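Local coordinates for effector EagT6 (Pseudomonas aeruginosa, PDB 1TU1), which is essential for delivering the toxin Tse6 to target cells, acting as a homodimer that helps load Tse6 onto the spike protein VgrG1a, at residues A[23-28]-A[42-47]; A[46-51]-A[108-113]; A[80-85]-A[139-144]; A[102-107]-A[115-120]. All blocks are in the same frame, centred on the assembly; numbering follows the deposited sequence. Where two conformers were deposited one is given.

Contact 1 (A[23-28]-A[42-47])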
# COMPACT_ATOMS: atom_id res chain seq x y z
N SER A 23 -2.83 3.45 2.29
CA SER A 23 -1.77 2.51 1.94
C SER A 23 -2.17 1.04 2.21
O SER A 23 -2.84 0.75 3.18
CB SER A 23 -0.51 2.86 2.73
OG SER A 23 -0.02 4.10 2.28
N ILE A 24 -1.76 0.14 1.32
CA ILE A 24 -1.98 -1.29 1.51
C ILE A 24 -0.68 -2.07 1.25
O ILE A 24 -0.04 -1.92 0.20
CB ILE A 24 -3.11 -1.75 0.55
CG1 ILE A 24 -4.39 -0.93 0.76
CG2 ILE A 24 -3.46 -3.21 0.77
CD1 ILE A 24 -5.38 -1.07 -0.35
N ASN A 25 -0.25 -2.85 2.23
CA ASN A 25 0.85 -3.79 2.00
C ASN A 25 0.28 -5.11 1.55
O ASN A 25 -0.67 -5.62 2.15
CB ASN A 25 1.71 -3.98 3.23
CG ASN A 25 2.29 -2.68 3.72
OD1 ASN A 25 3.30 -2.18 3.18
ND2 ASN A 25 1.63 -2.08 4.71
N ILE A 26 0.82 -5.66 0.47
CA ILE A 26 0.24 -6.83 -0.16
C ILE A 26 1.35 -7.87 -0.30
O ILE A 26 2.40 -7.56 -0.88
CB ILE A 26 -0.34 -6.51 -1.54
CG1 ILE A 26 -1.46 -5.45 -1.43
CG2 ILE A 26 -0.83 -7.79 -2.21
CD1 ILE A 26 -1.90 -4.89 -2.75
N PHE A 27 1.10 -9.06 0.23
CA PHE A 27 2.01 -10.21 0.12
C PHE A 27 1.24 -11.44 -0.40
O PHE A 27 0.13 -11.72 0.03
CB PHE A 27 2.67 -10.51 1.46
CG PHE A 27 3.45 -9.38 1.99
CD1 PHE A 27 4.74 -9.15 1.56
CD2 PHE A 27 2.87 -8.47 2.89
CE1 PHE A 27 5.47 -8.08 2.04
CE2 PHE A 27 3.59 -7.41 3.36
CZ PHE A 27 4.88 -7.21 2.95
N LYS A 28 1.81 -12.11 -1.40
CA LYS A 28 1.21 -13.33 -1.91
C LYS A 28 2.03 -14.51 -1.41
O LYS A 28 3.23 -14.55 -1.60
CB LYS A 28 1.18 -13.34 -3.44
CG LYS A 28 0.46 -12.14 -4.06
CD LYS A 28 -0.95 -12.03 -3.53
CE LYS A 28 -1.75 -10.96 -4.27
NZ LYS A 28 -1.92 -11.31 -5.69
N ILE A 42 -2.03 -5.86 4.59
CA ILE A 42 -2.08 -4.93 5.71
C ILE A 42 -2.72 -3.66 5.23
O ILE A 42 -2.24 -3.05 4.23
CB ILE A 42 -0.69 -4.64 6.25
CG1 ILE A 42 0.05 -5.96 6.55
CG2 ILE A 42 -0.78 -3.76 7.53
CD1 ILE A 42 1.50 -5.75 6.93
N SER A 43 -3.78 -3.26 5.91
CA SER A 43 -4.55 -2.07 5.61
C SER A 43 -4.72 -1.22 6.90
O SER A 43 -4.27 -1.64 7.97
CB SER A 43 -5.89 -2.43 5.00
OG SER A 43 -6.67 -3.21 5.88
N ARG A 44 -5.22 -0.00 6.72
CA ARG A 44 -5.41 0.96 7.81
C ARG A 44 -6.86 1.45 7.80
O ARG A 44 -7.46 1.61 6.73
CB ARG A 44 -4.53 2.20 7.63
CG ARG A 44 -3.05 1.96 7.73
CD ARG A 44 -2.42 1.57 6.39
NE ARG A 44 -1.01 1.26 6.58
CZ ARG A 44 -0.30 0.35 5.94
NH1 ARG A 44 -0.86 -0.44 5.03
NH2 ARG A 44 0.99 0.23 6.27
N ASP A 45 -7.40 1.75 8.99
CA ASP A 45 -8.77 2.24 9.11
C ASP A 45 -8.77 3.36 10.16
O ASP A 45 -8.61 3.09 11.34
CB ASP A 45 -9.68 1.07 9.50
CG ASP A 45 -11.18 1.44 9.54
OD1 ASP A 45 -11.55 2.62 9.43
OD2 ASP A 45 -12.06 0.55 9.68
N ALA A 46 -8.91 4.60 9.70
CA ALA A 46 -8.89 5.77 10.57
C ALA A 46 -10.28 6.18 11.10
O ALA A 46 -10.45 7.27 11.65
CB ALA A 46 -8.23 6.93 9.87
N SER A 47 -11.26 5.29 10.97
CA SER A 47 -12.65 5.59 11.33
C SER A 47 -12.98 5.36 12.82
O SER A 47 -14.11 5.61 13.25
CB SER A 47 -13.61 4.77 10.47
OG SER A 47 -13.60 3.39 10.81
O HOH W 1 -5.43 1.24 4.06

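Contact 2 (A[46-51]-A[108-113])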
# COMPACT_ATOMS: atom_id res chain seq x y z
N ALA A 46 -8.91 4.60 9.70
CA ALA A 46 -8.89 5.77 10.57
C ALA A 46 -10.28 6.18 11.10
O ALA A 46 -10.45 7.27 11.65
CB ALA A 46 -8.23 6.93 9.87
N SER A 47 -11.26 5.29 10.97
CA SER A 47 -12.65 5.59 11.33
C SER A 47 -12.98 5.36 12.82
O SER A 47 -14.11 5.61 13.25
CB SER A 47 -13.61 4.77 10.47
OG SER A 47 -13.60 3.39 10.81
N GLN A 48 -12.05 4.83 13.61
CA GLN A 48 -12.33 4.55 15.01
C GLN A 48 -12.64 5.86 15.72
O GLN A 48 -13.61 5.95 16.46
CB GLN A 48 -11.16 3.85 15.72
CG GLN A 48 -11.34 3.83 17.26
CD GLN A 48 -10.29 3.06 18.00
OE1 GLN A 48 -9.27 2.64 17.42
NE2 GLN A 48 -10.53 2.83 19.29
N GLY A 49 -11.79 6.86 15.50
CA GLY A 49 -11.89 8.15 16.18
C GLY A 49 -11.78 7.97 17.69
O GLY A 49 -10.92 7.26 18.17
N ASP A 50 -12.65 8.60 18.44
CA ASP A 50 -12.57 8.50 19.90
C ASP A 50 -13.51 7.44 20.47
O ASP A 50 -13.68 7.34 21.69
CB ASP A 50 -12.78 9.89 20.52
CG ASP A 50 -11.54 10.78 20.40
OD1 ASP A 50 -10.39 10.25 20.30
OD2 ASP A 50 -11.60 12.02 20.40
N ALA A 51 -14.09 6.61 19.61
CA ALA A 51 -14.90 5.49 20.07
C ALA A 51 -14.04 4.40 20.74
O ALA A 51 -12.87 4.19 20.34
CB ALA A 51 -15.67 4.90 18.95
N GLU A 108 -5.57 -2.14 17.51
CA GLU A 108 -5.80 -0.76 17.91
C GLU A 108 -4.49 0.02 17.84
O GLU A 108 -3.53 -0.35 18.45
CB GLU A 108 -6.34 -0.67 19.35
CG GLU A 108 -6.85 0.75 19.60
CD GLU A 108 -7.40 0.99 21.01
OE1 GLU A 108 -7.03 0.26 21.97
OE2 GLU A 108 -8.20 1.93 21.10
N ARG A 109 -4.53 1.14 17.13
CA ARG A 109 -3.44 2.10 17.10
C ARG A 109 -4.02 3.46 16.70
O ARG A 109 -5.05 3.54 16.07
CB ARG A 109 -2.41 1.66 16.05
CG ARG A 109 -1.14 2.45 15.98
CD ARG A 109 -0.05 1.75 15.13
NE ARG A 109 1.24 2.42 15.29
CZ ARG A 109 1.57 3.59 14.75
NH1 ARG A 109 0.75 4.24 13.96
NH2 ARG A 109 2.76 4.12 15.00
N ARG A 110 -3.28 4.51 17.03
CA ARG A 110 -3.60 5.86 16.58
C ARG A 110 -2.50 6.32 15.64
O ARG A 110 -1.33 6.05 15.88
CB ARG A 110 -3.64 6.79 17.77
CG ARG A 110 -4.74 6.47 18.70
CD ARG A 110 -6.06 6.80 18.09
NE ARG A 110 -7.17 6.39 18.94
CZ ARG A 110 -8.41 6.30 18.50
NH1 ARG A 110 -8.68 6.58 17.23
NH2 ARG A 110 -9.38 5.92 19.34
N PRO A 111 -2.84 7.02 14.57
CA PRO A 111 -4.18 7.51 14.28
C PRO A 111 -5.14 6.56 13.57
O PRO A 111 -6.27 6.96 13.28
CB PRO A 111 -3.88 8.68 13.33
CG PRO A 111 -2.70 8.14 12.54
CD PRO A 111 -1.88 7.41 13.52
N ALA A 112 -4.70 5.33 13.29
CA ALA A 112 -5.49 4.39 12.48
C ALA A 112 -5.30 2.96 12.95
O ALA A 112 -4.18 2.55 13.34
CB ALA A 112 -5.16 4.52 11.00
N VAL A 113 -6.42 2.23 12.97
CA VAL A 113 -6.41 0.82 13.31
C VAL A 113 -5.58 0.11 12.22
O VAL A 113 -5.77 0.40 11.05
CB VAL A 113 -7.83 0.26 13.38
CG1 VAL A 113 -7.84 -1.26 13.55
CG2 VAL A 113 -8.61 0.91 14.55
O HOH W 2 -7.67 4.32 15.89
O HOH W 3 -8.94 5.17 13.87
O HOH W 4 -10.56 5.11 22.22

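Contact 3 (A[80-85]-A[139-144])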
# COMPACT_ATOMS: atom_id res chain seq x y z
N ASN A 80 -3.82 -9.59 23.01
CA ASN A 80 -2.93 -8.49 23.24
C ASN A 80 -1.68 -8.68 22.39
O ASN A 80 -1.04 -9.73 22.47
CB ASN A 80 -2.53 -8.47 24.71
CG ASN A 80 -1.58 -7.36 25.02
OD1 ASN A 80 -0.41 -7.43 24.68
ND2 ASN A 80 -2.08 -6.31 25.69
N ILE A 81 -1.31 -7.65 21.62
CA ILE A 81 -0.08 -7.68 20.82
C ILE A 81 0.82 -6.57 21.29
O ILE A 81 0.58 -5.40 20.98
CB ILE A 81 -0.42 -7.57 19.31
CG1 ILE A 81 -1.19 -8.81 18.87
CG2 ILE A 81 0.86 -7.38 18.47
CD1 ILE A 81 -1.77 -8.73 17.49
N HIS A 82 1.84 -6.92 22.07
CA HIS A 82 2.80 -5.95 22.60
C HIS A 82 2.09 -4.75 23.22
O HIS A 82 2.45 -3.59 22.97
CB HIS A 82 3.77 -5.47 21.52
CG HIS A 82 4.61 -6.56 20.94
ND1 HIS A 82 5.78 -7.00 21.54
CD2 HIS A 82 4.48 -7.28 19.80
CE1 HIS A 82 6.31 -7.96 20.80
NE2 HIS A 82 5.54 -8.15 19.74
N GLY A 83 1.08 -5.04 24.01
CA GLY A 83 0.35 -4.05 24.78
C GLY A 83 -0.80 -3.44 24.03
O GLY A 83 -1.59 -2.74 24.63
N HIS A 84 -0.88 -3.67 22.72
CA HIS A 84 -1.96 -3.16 21.89
C HIS A 84 -3.15 -4.11 21.93
O HIS A 84 -3.01 -5.31 21.73
CB HIS A 84 -1.52 -2.99 20.44
CG HIS A 84 -0.43 -1.99 20.24
ND1 HIS A 84 0.79 -2.06 20.89
CD2 HIS A 84 -0.40 -0.87 19.48
CE1 HIS A 84 1.52 -1.02 20.53
NE2 HIS A 84 0.83 -0.28 19.68
N ALA A 85 -4.34 -3.57 22.16
CA ALA A 85 -5.56 -4.34 22.03
C ALA A 85 -5.76 -4.81 20.57
O ALA A 85 -5.61 -4.04 19.62
CB ALA A 85 -6.75 -3.52 22.47
N LEU A 139 5.00 -9.66 14.45
CA LEU A 139 4.58 -8.27 14.25
C LEU A 139 4.75 -7.44 15.54
O LEU A 139 4.09 -7.71 16.54
CB LEU A 139 3.14 -8.20 13.79
CG LEU A 139 2.64 -6.85 13.25
CD1 LEU A 139 1.53 -7.11 12.29
CD2 LEU A 139 2.13 -5.94 14.38
N VAL A 140 5.61 -6.42 15.48
CA VAL A 140 5.75 -5.47 16.58
C VAL A 140 5.21 -4.10 16.18
O VAL A 140 5.79 -3.42 15.33
CB VAL A 140 7.21 -5.37 17.04
CG1 VAL A 140 7.35 -4.44 18.25
CG2 VAL A 140 7.74 -6.77 17.35
N PRO A 141 4.08 -3.68 16.76
CA PRO A 141 3.58 -2.32 16.50
C PRO A 141 4.63 -1.28 16.87
O PRO A 141 5.40 -1.45 17.82
CB PRO A 141 2.32 -2.23 17.38
CG PRO A 141 1.90 -3.63 17.61
CD PRO A 141 3.17 -4.43 17.64
N ARG A 142 4.71 -0.23 16.07
CA ARG A 142 5.64 0.86 16.31
C ARG A 142 4.94 1.92 17.18
O ARG A 142 3.80 2.28 16.92
CB ARG A 142 6.08 1.48 14.99
CG ARG A 142 7.17 2.54 15.11
CD ARG A 142 7.64 3.12 13.77
NE ARG A 142 8.65 2.29 13.12
CZ ARG A 142 8.39 1.25 12.32
NH1 ARG A 142 7.15 0.88 12.05
NH2 ARG A 142 9.38 0.56 11.78
N PRO A 143 5.62 2.41 18.22
CA PRO A 143 5.08 3.55 18.98
C PRO A 143 4.67 4.75 18.10
O PRO A 143 5.27 4.97 17.05
CB PRO A 143 6.24 3.91 19.92
CG PRO A 143 6.94 2.62 20.12
CD PRO A 143 6.89 1.93 18.77
N THR A 144 3.63 5.48 18.51
CA THR A 144 3.20 6.68 17.79
C THR A 144 4.14 7.87 18.10
O THR A 144 5.10 8.13 17.35
CB THR A 144 1.72 7.04 18.12
OG1 THR A 144 0.85 5.94 17.81
CG2 THR A 144 1.18 8.15 17.21
O HOH W 5 1.45 2.17 18.85

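Contact 4 (A[102-107]-A[115-120])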
# COMPACT_ATOMS: atom_id res chain seq x y z
N LEU A 102 -11.18 -16.17 5.72
CA LEU A 102 -10.40 -15.02 6.19
C LEU A 102 -9.95 -15.18 7.64
O LEU A 102 -10.71 -15.65 8.49
CB LEU A 102 -11.24 -13.76 6.05
CG LEU A 102 -11.08 -13.04 4.71
CD1 LEU A 102 -11.63 -13.87 3.53
CD2 LEU A 102 -11.76 -11.72 4.77
N ARG A 103 -8.71 -14.80 7.91
CA ARG A 103 -8.23 -14.59 9.26
C ARG A 103 -7.76 -13.14 9.32
O ARG A 103 -6.71 -12.79 8.75
CB ARG A 103 -7.11 -15.56 9.59
CG ARG A 103 -7.50 -17.04 9.30
CD ARG A 103 -6.71 -18.05 10.09
NE ARG A 103 -7.12 -18.11 11.49
CZ ARG A 103 -6.56 -18.91 12.40
NH1 ARG A 103 -5.54 -19.69 12.08
NH2 ARG A 103 -6.98 -18.89 13.65
N GLN A 104 -8.56 -12.31 9.99
CA GLN A 104 -8.46 -10.85 9.98
C GLN A 104 -8.18 -10.31 11.39
O GLN A 104 -8.97 -10.53 12.31
CB GLN A 104 -9.74 -10.27 9.41
CG GLN A 104 -9.67 -8.81 9.03
CD GLN A 104 -10.80 -8.38 8.14
OE1 GLN A 104 -11.98 -8.49 8.50
NE2 GLN A 104 -10.47 -7.92 6.93
N VAL A 105 -7.04 -9.66 11.57
CA VAL A 105 -6.66 -9.13 12.87
C VAL A 105 -6.78 -7.59 12.86
O VAL A 105 -6.26 -6.91 11.97
CB VAL A 105 -5.25 -9.52 13.24
CG1 VAL A 105 -4.85 -8.95 14.63
CG2 VAL A 105 -5.08 -11.06 13.22
N PHE A 106 -7.50 -7.06 13.84
CA PHE A 106 -7.62 -5.62 14.00
C PHE A 106 -6.75 -5.25 15.17
O PHE A 106 -6.91 -5.83 16.26
CB PHE A 106 -9.06 -5.25 14.28
CG PHE A 106 -10.00 -5.61 13.18
CD1 PHE A 106 -10.39 -4.66 12.26
CD2 PHE A 106 -10.49 -6.90 13.07
CE1 PHE A 106 -11.29 -4.97 11.24
CE2 PHE A 106 -11.40 -7.23 12.04
CZ PHE A 106 -11.79 -6.27 11.12
N ILE A 107 -5.81 -4.33 14.96
CA ILE A 107 -4.90 -3.91 16.01
C ILE A 107 -5.12 -2.44 16.30
O ILE A 107 -4.89 -1.59 15.44
CB ILE A 107 -3.42 -4.15 15.64
CG1 ILE A 107 -3.20 -5.59 15.15
CG2 ILE A 107 -2.51 -3.79 16.83
CD1 ILE A 107 -1.79 -5.85 14.67
N ILE A 115 -4.86 -3.29 10.30
CA ILE A 115 -5.61 -4.49 9.98
C ILE A 115 -4.76 -5.41 9.13
O ILE A 115 -4.18 -4.97 8.13
CB ILE A 115 -6.88 -4.14 9.24
CG1 ILE A 115 -7.75 -3.23 10.11
CG2 ILE A 115 -7.69 -5.42 8.85
CD1 ILE A 115 -9.00 -2.72 9.46
N THR A 116 -4.63 -6.68 9.54
CA THR A 116 -3.98 -7.69 8.67
C THR A 116 -5.01 -8.72 8.29
O THR A 116 -5.89 -9.09 9.10
CB THR A 116 -2.79 -8.37 9.35
OG1 THR A 116 -3.25 -9.23 10.40
CG2 THR A 116 -1.86 -7.35 10.02
N THR A 117 -4.96 -9.18 7.03
CA THR A 117 -5.99 -10.06 6.52
C THR A 117 -5.32 -11.17 5.71
O THR A 117 -4.63 -10.89 4.73
CB THR A 117 -6.95 -9.30 5.63
OG1 THR A 117 -7.57 -8.19 6.32
CG2 THR A 117 -8.13 -10.20 5.21
N LEU A 118 -5.47 -12.41 6.16
CA LEU A 118 -5.11 -13.58 5.34
C LEU A 118 -6.37 -14.01 4.60
O LEU A 118 -7.42 -14.23 5.21
CB LEU A 118 -4.62 -14.72 6.22
CG LEU A 118 -4.27 -16.05 5.49
CD1 LEU A 118 -2.97 -15.91 4.74
CD2 LEU A 118 -4.16 -17.17 6.49
N THR A 119 -6.27 -14.15 3.28
CA THR A 119 -7.37 -14.60 2.48
C THR A 119 -6.97 -15.87 1.75
O THR A 119 -5.97 -15.91 1.03
CB THR A 119 -7.75 -13.55 1.47
OG1 THR A 119 -8.12 -12.34 2.14
CG2 THR A 119 -9.02 -13.97 0.72
N THR A 120 -7.78 -16.91 1.92
CA THR A 120 -7.54 -18.20 1.29
C THR A 120 -8.90 -18.86 1.09
O THR A 120 -9.92 -18.20 1.21
CB THR A 120 -6.60 -19.03 2.16
OG1 THR A 120 -6.17 -20.19 1.46
CG2 THR A 120 -7.31 -19.57 3.41
O HOH W 6 -4.38 -11.73 9.71

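Contact 1 (A[23-28]-A[42-47])
R44 folds its side chain back across the residues leading into strand 25-29, so that one face of its guanidinium lies against CB of S23. The fold is made at chi2 (88°), after CG has left the backbone anti to the carbonyl carbon; the rest of the chain then runs toward S23 and N25. NH1 reaches the S23 carbonyl oxygen at 3.0 Å, a weak hydrogen bond bent to 130°. Its stronger partner is across the dimer interface, where NH2 forms a salt bridge with E10 of the second subunit. The N25 amide meets the guanidinium at its edge, the two planes 49° apart. Next to it N25 and I42 form an antiparallel hydrogen-bonded pair: N25 N gives to I42 O at 2.8 Å, and I42 N gives to N25 O, also at 2.8 Å, both in the carbonyl plane. CB of I42 packs on CB of N25 at 3.9 Å, while its CD1 reaches the edge of the F27 ring. Where the pairing ends, CA of I24 still approaches I42 O at 3.3 Å in a CA-H...O contact, and a water lies between R44 N and S23 O. Further on, D45 OD1 accepts from S47 N, closing an Asx turn just past the strand, and also from S47 OG. This is the open end of the hairpin of strands 25-29 and 38-45. Strand 113-120 continues the sheet beyond 38-45, and on the other side F27 and K28 pair antiparallel with a strand of the second subunit.

Contact 2 (A[46-51]-A[108-113])
Neither backbone is regular here: Q48 to A51 make a type II' turn closed by A51 N to Q48 O (3.3 Å), with G49 at positive phi, while 108-113 carries a cis peptide before P111. Q48 fills the space between them. Its CG stands anti to the backbone N (chi1 168°) and the chain runs on extended, carrying the amide across to the other loop. There NE2 donates twice, almost in the amide plane: to A51 O at 2.9 Å, nearly along the C=O axis, and to E108 OE2 at 3.1 Å, met from above the carboxylate plane. One bond thus ties the amide to its own turn and the other to the facing loop, which should fix its rotation. A water also bridges OE1 and R109 O. CG2 of V113 packs against OE1 of Q48 at 3.4 Å. R110, bent at chi2, turns one face of its guanidinium to Q48 OE1, which sits toward its rim, the amide and guanidinium planes 37° apart. A46 CB touches A112 CB at 4.1 Å. Close by, another water lies between Q48 N, which it meets weakly, and P111 O. The contact joins the loop between strand 38-45 and helix 53-67 to the loop between strands 98-107 and 113-120, and F53 of that helix packs on both Q48 and E108.

Contact 3 (A[80-85]-A[139-144])
H82 and H84 both carry CG anti to the carbonyl carbon, yet their rings are turned differently, chi2 being -83° in H82 and 56° in H84, and each offers a face to the segment 139-144. CG1 of V140 sits 4.2 Å from the centroid of the H82 ring, only 4° off its normal, a CH-pi contact over the centre. The edge of the same ring turns to the backbone, CD2 lying 3.3 Å from L139 O. P141 runs past H84 the opposite way, its CB over the ring face and 3.5 Å from that ring's centroid in a second CH-pi contact, while its CD packs on CG2 of I81 at 3.8 Å. The two histidines project from a tight beta hairpin whose type I' turn, I81 to H84, links strands 72-81 and 84-95; N80 OD1 accepts from G83 N in an Asx motif. Within the turn H84 ND1 donates to H82 O at 3.1 Å, in its ring plane, which fixes the ring's rotation. A water in that plane joins NE2 to R142 O. V140 and P141 also pair antiparallel with a strand of the second subunit, and R142 forms a salt bridge with D12 of that subunit.

Contact 4 (A[102-107]-A[115-120])
Strands 102-107 and 115-120 run almost exactly antiparallel, at 178°, their axes 4.6 Å apart, in register from L102 opposite T119 to F106 opposite I115. Two hydrogen-bonded pairs hold them, R103 with L118 and V105 with T116, each closed by two N-H...O bonds; the shortest is V105 N to T116 O at 2.8 Å. CA of L102, Q104 and I115 make CA-H...O contacts to carbonyls of the opposite strand, as CA of Q104 does to T116 O at 3.2 Å. On the face of L102, Q104 and F106 the side chains lie beside their partners and point the same way. Q104, CG anti to the backbone N and extended beyond it, donates through NE2 to OG1 of T117 at 3.0 Å, nearly straight and in the amide plane; its OE1 accepts from the hydroxyl of Y91 on strand 84-95. Next to it CD1 of I115 reaches CE1 of the F106 ring at 3.7 Å, and at the far end L102 CD1 touches CG2 of T119. The other face carries R103, V105, T116 and L118. T116 holds OG1 in the crowded position between N and carbonyl carbon (chi1 70°), where it packs 3.5 Å from CB of V105 and shares a water with R103 O. R103 extends away from the pair to salt bridges with D90 and E129. This hairpin forms the middle of the six-stranded sheet, between strands 84-95 and 38-45, with helix 53-67 packed over F106 and I115 and helix 125-137 over R103, T116 and L118.

Contacts 1, 3 and 4 all involve the six-stranded antiparallel sheet, and contact 2 ties loops at one end of it. Contact 4 is its middle; contact 1, with centres about 10 Å apart, lies one strand further out. Contact 2 begins where contact 1 ends, sharing A46 and S47. Contact 3, its centre about 16 Å from that of contact 4, brings the C-terminal segment onto the 72-81/84-95 hairpin. Along the chain, contact 1 closes before contacts 3 and 4 open; contact 4 falls within the span of contact 3, and the segments of contact 2 alternate with those of both. Edge strand 25-29 and the separate strand 140-141 both pair with the second subunit, consistent with a role in the homodimer.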